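Glycoside Hydrolase (Bacteroides uniformis, PDB 5TA0) probably hydrolyses agarose chains in the agarose-degrading pathway of a gut bacterium, and holds neoagarooctaose in its glycan-binding site. Local coordinates at residues K96-R101 with A105-L110; S143-D148 with G173-R178; Q141-P144 with G149-T152. All coordinates share one frame; numbering follows the deposited sequence.

Contact 1 of 3, residues K96-R101 with A105-L110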
# COMPACT_ATOMS: atom_id res chain seq x y z
N LYS A 96 19.29 -4.39 29.71
CA LYS A 96 20.22 -5.33 30.26
C LYS A 96 19.75 -6.76 30.00
O LYS A 96 18.55 -7.01 29.75
CB LYS A 96 20.42 -5.07 31.75
CG LYS A 96 21.22 -3.79 31.98
CD LYS A 96 21.15 -3.27 33.41
CE LYS A 96 21.90 -4.16 34.39
NZ LYS A 96 23.38 -4.25 34.25
N GLU A 97 20.70 -7.68 30.06
CA GLU A 97 20.45 -9.11 29.88
C GLU A 97 19.96 -9.76 31.16
O GLU A 97 20.41 -9.42 32.26
CB GLU A 97 21.76 -9.78 29.45
CG GLU A 97 21.62 -11.19 28.90
CD GLU A 97 22.92 -11.81 28.48
OE1 GLU A 97 23.98 -11.39 28.98
OE2 GLU A 97 22.90 -12.72 27.63
N ASP A 98 19.07 -10.72 31.02
CA ASP A 98 18.57 -11.48 32.16
C ASP A 98 19.74 -12.30 32.75
O ASP A 98 20.26 -13.18 32.08
CB ASP A 98 17.45 -12.44 31.67
CG ASP A 98 16.69 -13.13 32.81
OD1 ASP A 98 17.25 -13.24 33.92
OD2 ASP A 98 15.53 -13.55 32.56
N PRO A 99 20.11 -12.07 34.02
CA PRO A 99 21.20 -12.87 34.58
C PRO A 99 20.90 -14.36 34.73
O PRO A 99 21.84 -15.14 34.86
CB PRO A 99 21.43 -12.21 35.96
CG PRO A 99 20.13 -11.60 36.30
CD PRO A 99 19.53 -11.13 35.01
N GLU A 100 19.62 -14.74 34.71
CA GLU A 100 19.24 -16.15 34.79
C GLU A 100 19.16 -16.82 33.44
O GLU A 100 19.07 -18.05 33.38
CB GLU A 100 17.89 -16.31 35.50
CG GLU A 100 17.96 -15.90 36.97
CD GLU A 100 16.62 -15.99 37.69
OE1 GLU A 100 15.54 -15.82 37.08
OE2 GLU A 100 16.67 -16.20 38.91
N ARG A 101 19.08 -16.04 32.35
CA ARG A 101 18.80 -16.60 31.02
C ARG A 101 19.61 -15.86 29.97
O ARG A 101 19.15 -14.88 29.39
CB ARG A 101 17.31 -16.49 30.68
CG ARG A 101 16.40 -17.33 31.57
CD ARG A 101 14.94 -17.24 31.16
NE ARG A 101 14.52 -15.85 31.19
CZ ARG A 101 13.49 -15.33 30.52
NH1 ARG A 101 13.27 -14.03 30.60
NH2 ARG A 101 12.67 -16.10 29.82
N ALA A 105 16.36 -10.56 27.20
CA ALA A 105 16.25 -9.25 27.88
C ALA A 105 15.80 -9.46 29.33
O ALA A 105 14.90 -10.26 29.61
CB ALA A 105 15.25 -8.34 27.16
N ASP A 106 16.43 -8.73 30.24
CA ASP A 106 16.04 -8.81 31.64
C ASP A 106 14.63 -8.26 31.84
O ASP A 106 14.39 -7.11 31.53
CB ASP A 106 17.00 -8.01 32.49
CG ASP A 106 16.70 -8.14 33.96
OD1 ASP A 106 16.72 -9.31 34.46
OD2 ASP A 106 16.38 -7.10 34.58
N PRO A 107 13.69 -9.08 32.38
CA PRO A 107 12.33 -8.53 32.52
C PRO A 107 12.24 -7.30 33.37
O PRO A 107 11.46 -6.40 33.06
CB PRO A 107 11.55 -9.71 33.10
CG PRO A 107 12.26 -10.92 32.61
CD PRO A 107 13.72 -10.53 32.60
N ASP A 108 13.03 -7.21 34.44
CA ASP A 108 12.97 -6.02 35.32
C ASP A 108 13.51 -4.78 34.63
O ASP A 108 12.90 -3.72 34.70
CB ASP A 108 13.78 -6.26 36.60
CG ASP A 108 13.17 -7.30 37.50
OD1 ASP A 108 11.93 -7.37 37.63
OD2 ASP A 108 13.95 -8.04 38.12
N ASP A 109 14.66 -4.88 33.97
CA ASP A 109 15.21 -3.72 33.30
C ASP A 109 14.32 -3.30 32.12
O ASP A 109 14.13 -2.11 31.86
CB ASP A 109 16.62 -3.95 32.80
CG ASP A 109 17.32 -2.66 32.48
OD1 ASP A 109 17.33 -1.74 33.36
OD2 ASP A 109 17.89 -2.52 31.39
N LEU A 110 13.75 -4.28 31.44
CA LEU A 110 12.80 -3.95 30.36
C LEU A 110 11.59 -3.20 30.89
O LEU A 110 11.19 -2.18 30.33
CB LEU A 110 12.39 -5.24 29.66
CG LEU A 110 11.49 -5.10 28.44
CD1 LEU A 110 12.01 -4.10 27.40
CD2 LEU A 110 11.33 -6.46 27.80
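The N-terminal cap of helix 107-123 is built here, with Asp106 as the N-cap residue, held by the preceding loop through Lys96 O, with Asp98 and Pro99 packed alongside. Asp106 N donates to Lys96 O at 2.8 Å, nearly straight at 171°, next to the single backbone bridge that pairs Glu97 with Ala105. The side chain of Asp106 closes the helix end: its OD2 accepts from Asp109 N at 2.9 Å, the capping bond. In the first turn of the helix, Asp109 reaches back to the loop, and its OD2 accepts from Lys96 N at 2.9 Å on the anti side, somewhat out of the carboxylate plane. The Lys96 side chain crosses that of Asp109 at about a right angle, its CB and CG both 3.6 Å from OD2, before the chain bends at its outer torsions. NZ stays away from Asp109, whose OD1 pairs with Arg112 instead.

Asp98 organises the other half. With CG anti to its own N (chi1 -171°), it forms an Asx turn, OD1 taking Glu100 N from above the carboxylate plane, inside the type I turn Asp98-Arg101. Arg101 grips its OD2 side-on with NE and NH1 together, at 2.9 Å from NE, and NH1 goes on to Glu174. The arginine's charge probably offsets part of the repulsion between Asp98 OD1 and Asp106 OD1, which stand 4.0 Å apart with their carboxylate planes almost perpendicular. Pro99 CD lies 3.4 Å from Asp106 OD1, and the ring of Pro107 brings CD within 3.5 Å of Asp98 OD2.

Contact 2 of 3, residues S143-D148 with G173-R178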
# COMPACT_ATOMS: atom_id res chain seq x y z
N SER A 143 17.78 -5.31 12.91
CA SER A 143 18.88 -5.54 13.86
C SER A 143 18.69 -4.67 15.08
O SER A 143 18.33 -3.52 14.94
CB SER A 143 20.18 -5.15 13.17
OG SER A 143 21.29 -5.46 13.98
N PRO A 144 18.93 -5.18 16.30
CA PRO A 144 19.44 -6.51 16.60
C PRO A 144 18.34 -7.55 16.89
O PRO A 144 18.61 -8.61 17.41
CB PRO A 144 20.32 -6.24 17.83
CG PRO A 144 19.60 -5.15 18.53
CD PRO A 144 18.94 -4.30 17.48
N PHE A 145 17.09 -7.24 16.53
CA PHE A 145 15.93 -8.11 16.82
C PHE A 145 16.06 -9.50 16.20
O PHE A 145 15.72 -10.50 16.86
CB PHE A 145 14.64 -7.42 16.34
CG PHE A 145 13.37 -8.16 16.69
CD1 PHE A 145 12.94 -8.25 17.99
CD2 PHE A 145 12.62 -8.76 15.70
CE1 PHE A 145 11.75 -8.90 18.31
CE2 PHE A 145 11.43 -9.41 16.02
CZ PHE A 145 11.00 -9.49 17.32
N TYR A 146 16.53 -9.61 14.96
CA TYR A 146 16.71 -10.93 14.34
C TYR A 146 17.93 -11.60 14.99
O TYR A 146 18.99 -11.00 15.02
CB TYR A 146 16.93 -10.88 12.84
CG TYR A 146 16.78 -12.21 12.17
CD1 TYR A 146 15.54 -12.86 12.14
CD2 TYR A 146 17.85 -12.87 11.58
CE1 TYR A 146 15.38 -14.08 11.52
CE2 TYR A 146 17.67 -14.09 10.93
CZ TYR A 146 16.43 -14.69 10.92
OH TYR A 146 16.23 -15.90 10.30
N PRO A 147 17.75 -12.80 15.55
CA PRO A 147 18.82 -13.35 16.39
C PRO A 147 19.89 -14.06 15.58
O PRO A 147 19.91 -15.28 15.49
CB PRO A 147 18.06 -14.26 17.37
CG PRO A 147 16.84 -14.67 16.63
CD PRO A 147 16.49 -13.56 15.69
N ASP A 148 20.77 -13.26 14.97
CA ASP A 148 21.89 -13.73 14.14
C ASP A 148 23.24 -13.56 14.83
O ASP A 148 24.28 -13.65 14.18
CB ASP A 148 21.89 -13.00 12.79
CG ASP A 148 22.11 -11.50 12.92
OD1 ASP A 148 22.03 -10.79 11.89
OD2 ASP A 148 22.33 -10.98 14.04
N GLY A 173 10.88 -12.85 20.67
CA GLY A 173 9.44 -12.75 20.87
C GLY A 173 9.02 -12.32 22.27
O GLY A 173 8.08 -11.56 22.43
N GLU A 174 9.69 -12.86 23.27
CA GLU A 174 9.42 -12.47 24.64
C GLU A 174 9.73 -10.99 24.83
O GLU A 174 8.96 -10.27 25.46
CB GLU A 174 10.20 -13.31 25.64
CG GLU A 174 9.92 -12.89 27.06
CD GLU A 174 10.65 -13.69 28.12
OE1 GLU A 174 11.08 -13.05 29.10
OE2 GLU A 174 10.73 -14.93 28.02
N PHE A 175 10.87 -10.53 24.29
CA PHE A 175 11.16 -9.10 24.34
C PHE A 175 9.98 -8.31 23.76
O PHE A 175 9.52 -7.31 24.34
CB PHE A 175 12.47 -8.78 23.58
CG PHE A 175 12.58 -7.31 23.25
CD1 PHE A 175 12.93 -6.37 24.23
CD2 PHE A 175 12.25 -6.85 21.99
CE1 PHE A 175 12.92 -5.02 23.93
CE2 PHE A 175 12.25 -5.50 21.71
CZ PHE A 175 12.59 -4.60 22.66
N TYR A 176 9.54 -8.70 22.57
CA TYR A 176 8.49 -7.92 21.88
C TYR A 176 7.18 -7.93 22.68
O TYR A 176 6.53 -6.89 22.87
CB TYR A 176 8.29 -8.48 20.48
CG TYR A 176 7.59 -7.62 19.45
CD1 TYR A 176 7.31 -6.25 19.63
CD2 TYR A 176 7.25 -8.18 18.22
CE1 TYR A 176 6.74 -5.49 18.61
CE2 TYR A 176 6.68 -7.41 17.21
CZ TYR A 176 6.41 -6.08 17.41
OH TYR A 176 5.86 -5.28 16.44
N GLY A 177 6.78 -9.11 23.14
CA GLY A 177 5.54 -9.21 23.93
C GLY A 177 5.62 -8.41 25.23
O GLY A 177 4.68 -7.71 25.59
N ARG A 178 6.75 -8.50 25.94
CA ARG A 178 6.90 -7.75 27.19
C ARG A 178 6.94 -6.26 26.92
O ARG A 178 6.35 -5.47 27.65
CB ARG A 178 8.14 -8.18 27.96
CG ARG A 178 8.06 -9.55 28.60
CD ARG A 178 9.33 -9.79 29.39
NE ARG A 178 9.27 -11.04 30.12
CZ ARG A 178 8.58 -11.24 31.23
NH1 ARG A 178 7.94 -10.25 31.80
NH2 ARG A 178 8.55 -12.47 31.76
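Phe145 wedges the far end of its ring against helix 170-183, meeting Tyr176 and Phe175 in a small seam that is apolar throughout, with no hydrogen bond crossing it. The tight part is a matter of a few carbons. Phe145 CZ lies 4.1 Å from Tyr176 CD2, and Phe145 CE1 is just as near Tyr176 CB, at 4.1 Å. These two side chains cross at about a right angle, their ring centroids 5.7 Å apart and their planes at 77°. Phe175 joins rim to rim: its CD2 stands 4.2 Å from Phe145 CE1, each atom near the plane of the other ring. Because CG of Phe145 is anti to the backbone N (chi1 -175°), the ring can span a wide gap, the nearest CA atoms, of Phe145 and Gly173, being 8.9 Å apart.

Beyond these three side chains the segments diverge. The helix face with Glu174 and Arg178 is turned off from the loop, Arg178 being partly exposed; its NE makes a salt bridge to Glu174 OE1 at 2.9 Å, an oxygen that also holds Arg101. Tyr176 OH pairs with Glu199 O. Around the seam, Asn140 of strand 134-140 touches the side chains of Phe145, Phe175 and Tyr176; Ile88 of helix 86-94 packs on Phe175 and Tyr176, while Ile229 and Val233 of helix 219-236 cover Tyr176 as well.

Contact 3 of 3, residues Q141-P144 with G149-T152. With GAL (beta-D-galactopyranose), chain C; AAL (3,6-anhydro-alpha-L-galactopyranose), chain B.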
# COMPACT_ATOMS: atom_id res chain seq x y z
N GLN A 141 12.87 -2.90 13.57
CA GLN A 141 13.94 -2.93 12.56
C GLN A 141 14.69 -4.27 12.65
O GLN A 141 14.63 -4.98 13.65
CB GLN A 141 14.89 -1.77 12.77
CG GLN A 141 14.27 -0.43 12.48
CD GLN A 141 15.19 0.72 12.79
OE1 GLN A 141 16.41 0.68 12.49
NE2 GLN A 141 14.64 1.75 13.43
N PHE A 142 15.32 -4.64 11.55
CA PHE A 142 15.94 -5.94 11.43
C PHE A 142 16.93 -6.27 12.56
O PHE A 142 16.90 -7.38 13.11
CB PHE A 142 16.65 -6.09 10.08
CG PHE A 142 17.25 -7.46 9.89
CD1 PHE A 142 18.61 -7.70 10.13
CD2 PHE A 142 16.44 -8.53 9.56
CE1 PHE A 142 19.13 -8.97 9.99
CE2 PHE A 142 16.96 -9.80 9.43
CZ PHE A 142 18.31 -10.01 9.64
N SER A 143 17.78 -5.31 12.91
CA SER A 143 18.88 -5.54 13.86
C SER A 143 18.69 -4.67 15.08
O SER A 143 18.33 -3.52 14.94
CB SER A 143 20.18 -5.15 13.17
OG SER A 143 21.29 -5.46 13.98
N PRO A 144 18.93 -5.18 16.30
CA PRO A 144 19.44 -6.51 16.60
C PRO A 144 18.34 -7.55 16.89
O PRO A 144 18.61 -8.61 17.41
CB PRO A 144 20.32 -6.24 17.83
CG PRO A 144 19.60 -5.15 18.53
CD PRO A 144 18.94 -4.30 17.48
N GLY A 149 23.24 -13.29 16.14
CA GLY A 149 24.48 -13.07 16.89
C GLY A 149 24.83 -11.59 17.05
O GLY A 149 25.81 -11.29 17.73
N THR A 150 24.09 -10.67 16.46
CA THR A 150 24.40 -9.24 16.60
C THR A 150 24.18 -8.80 18.04
O THR A 150 23.09 -9.01 18.62
CB THR A 150 23.55 -8.37 15.69
OG1 THR A 150 23.73 -8.78 14.33
CG2 THR A 150 23.92 -6.89 15.81
N LYS A 151 25.20 -8.20 18.63
CA LYS A 151 25.12 -7.75 20.00
C LYS A 151 24.51 -6.36 20.09
O LYS A 151 24.65 -5.52 19.19
CB LYS A 151 26.50 -7.83 20.65
CG LYS A 151 26.94 -9.26 20.92
CD LYS A 151 28.38 -9.37 21.34
CE LYS A 151 28.71 -10.79 21.76
NZ LYS A 151 30.17 -10.93 22.05
N THR A 152 23.87 -6.12 21.21
CA THR A 152 23.28 -4.81 21.55
C THR A 152 24.38 -3.90 22.09
O THR A 152 25.54 -4.31 22.22
CB THR A 152 22.19 -4.94 22.61
OG1 THR A 152 22.79 -5.28 23.88
CG2 THR A 152 21.16 -5.98 22.22
C1 GAL C . 13.99 4.97 11.94
C2 GAL C . 13.62 5.43 13.35
C3 GAL C . 14.76 6.19 14.03
C4 GAL C . 16.06 5.41 13.90
C5 GAL C . 16.31 5.08 12.43
C6 GAL C . 17.60 4.30 12.20
O2 GAL C . 12.45 6.25 13.24
O3 GAL C . 14.43 6.49 15.40
O4 GAL C . 15.96 4.17 14.62
O5 GAL C . 15.23 4.28 11.92
O6 GAL C . 17.76 4.00 10.80
C1 AAL B . 12.67 2.48 7.57
C2 AAL B . 12.62 1.55 8.80
C3 AAL B . 12.26 2.31 10.07
C4 AAL B . 13.17 3.50 10.22
C5 AAL B . 12.64 4.37 9.13
C6 AAL B . 11.16 4.23 9.31
O2 AAL B . 13.88 0.92 9.02
O3 AAL B . 10.98 2.92 9.88
O4 AAL B . 12.92 4.13 11.50
O5 AAL B . 12.99 3.85 7.84
O HOH W 1 21.95 -8.07 11.91
O HOH W 2 20.67 -10.12 18.68
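Pro144, entered through a cis peptide bond, packs against Thr150 and Thr152 where the loop after strand 134-140 doubles back on itself. Its CG meets the methyl CG2 of Thr152 at 4.1 Å, and its CB rests near the carbonyl O and CG2 of Thr150. The same methyl of Thr150 lies 3.5 Å from Ser143 OG. No direct hydrogen bond joins the two segments; water does the work. One water donates to both Pro144 O and Thr150 O, at 2.7 Å from the latter. A second donates to Thr150 OG1 and makes a weak bond with Ser143 OG, while Thr150 OG1 is also paired with Asp148.

At the start of this loop, Gln141 reaches toward the bound sugars. From CB the chain leaves with CG anti to the carbonyl carbon (chi1 -68°) and continues extended, which carries the amide out to them. CG passes 3.7 Å from O2 of the anhydrogalactose in chain B; CD comes equally near O5 of the galactose in chain C. OE1 lies 3.8 Å from that galactose's C6 and is bonded to Lys89. NE2 donates to the galactose O4 at 3.0 Å, a straight bond (164°), and also bonds to Thr85 OG1, so three partners fix the amide's rotation. A leucine here would probably leave the galactose O4, Lys89 and Thr85 each without this mate. Loops at the C-terminal ends of the parallel strands build the substrate sites of alpha/beta-barrel glycoside hydrolases, and Gln141, following strand 134-140, takes that place in the glycan pocket.

In the fold
All three contacts cluster in one part of the chain, in the alpha/beta-barrel beside the parallel sheet. Contact 1 comes first along the chain, at the start of helix 107-123. Strand 134-140 follows, and the loop beyond it supplies one partner of contact 2 and both of contact 3, which share Ser143 and Pro144; their centres are about 8 Å apart. Contacts 1 and 2 are about 13 Å apart by centres and touch, Leu110 packing on Phe175 and Arg178 where helices 107-123 and 170-183 meet. Contact 2 thus touches both others, while contacts 1 and 3, about 16 Å apart by centres, do not meet; only contact 3 includes a residue of the glycan pocket.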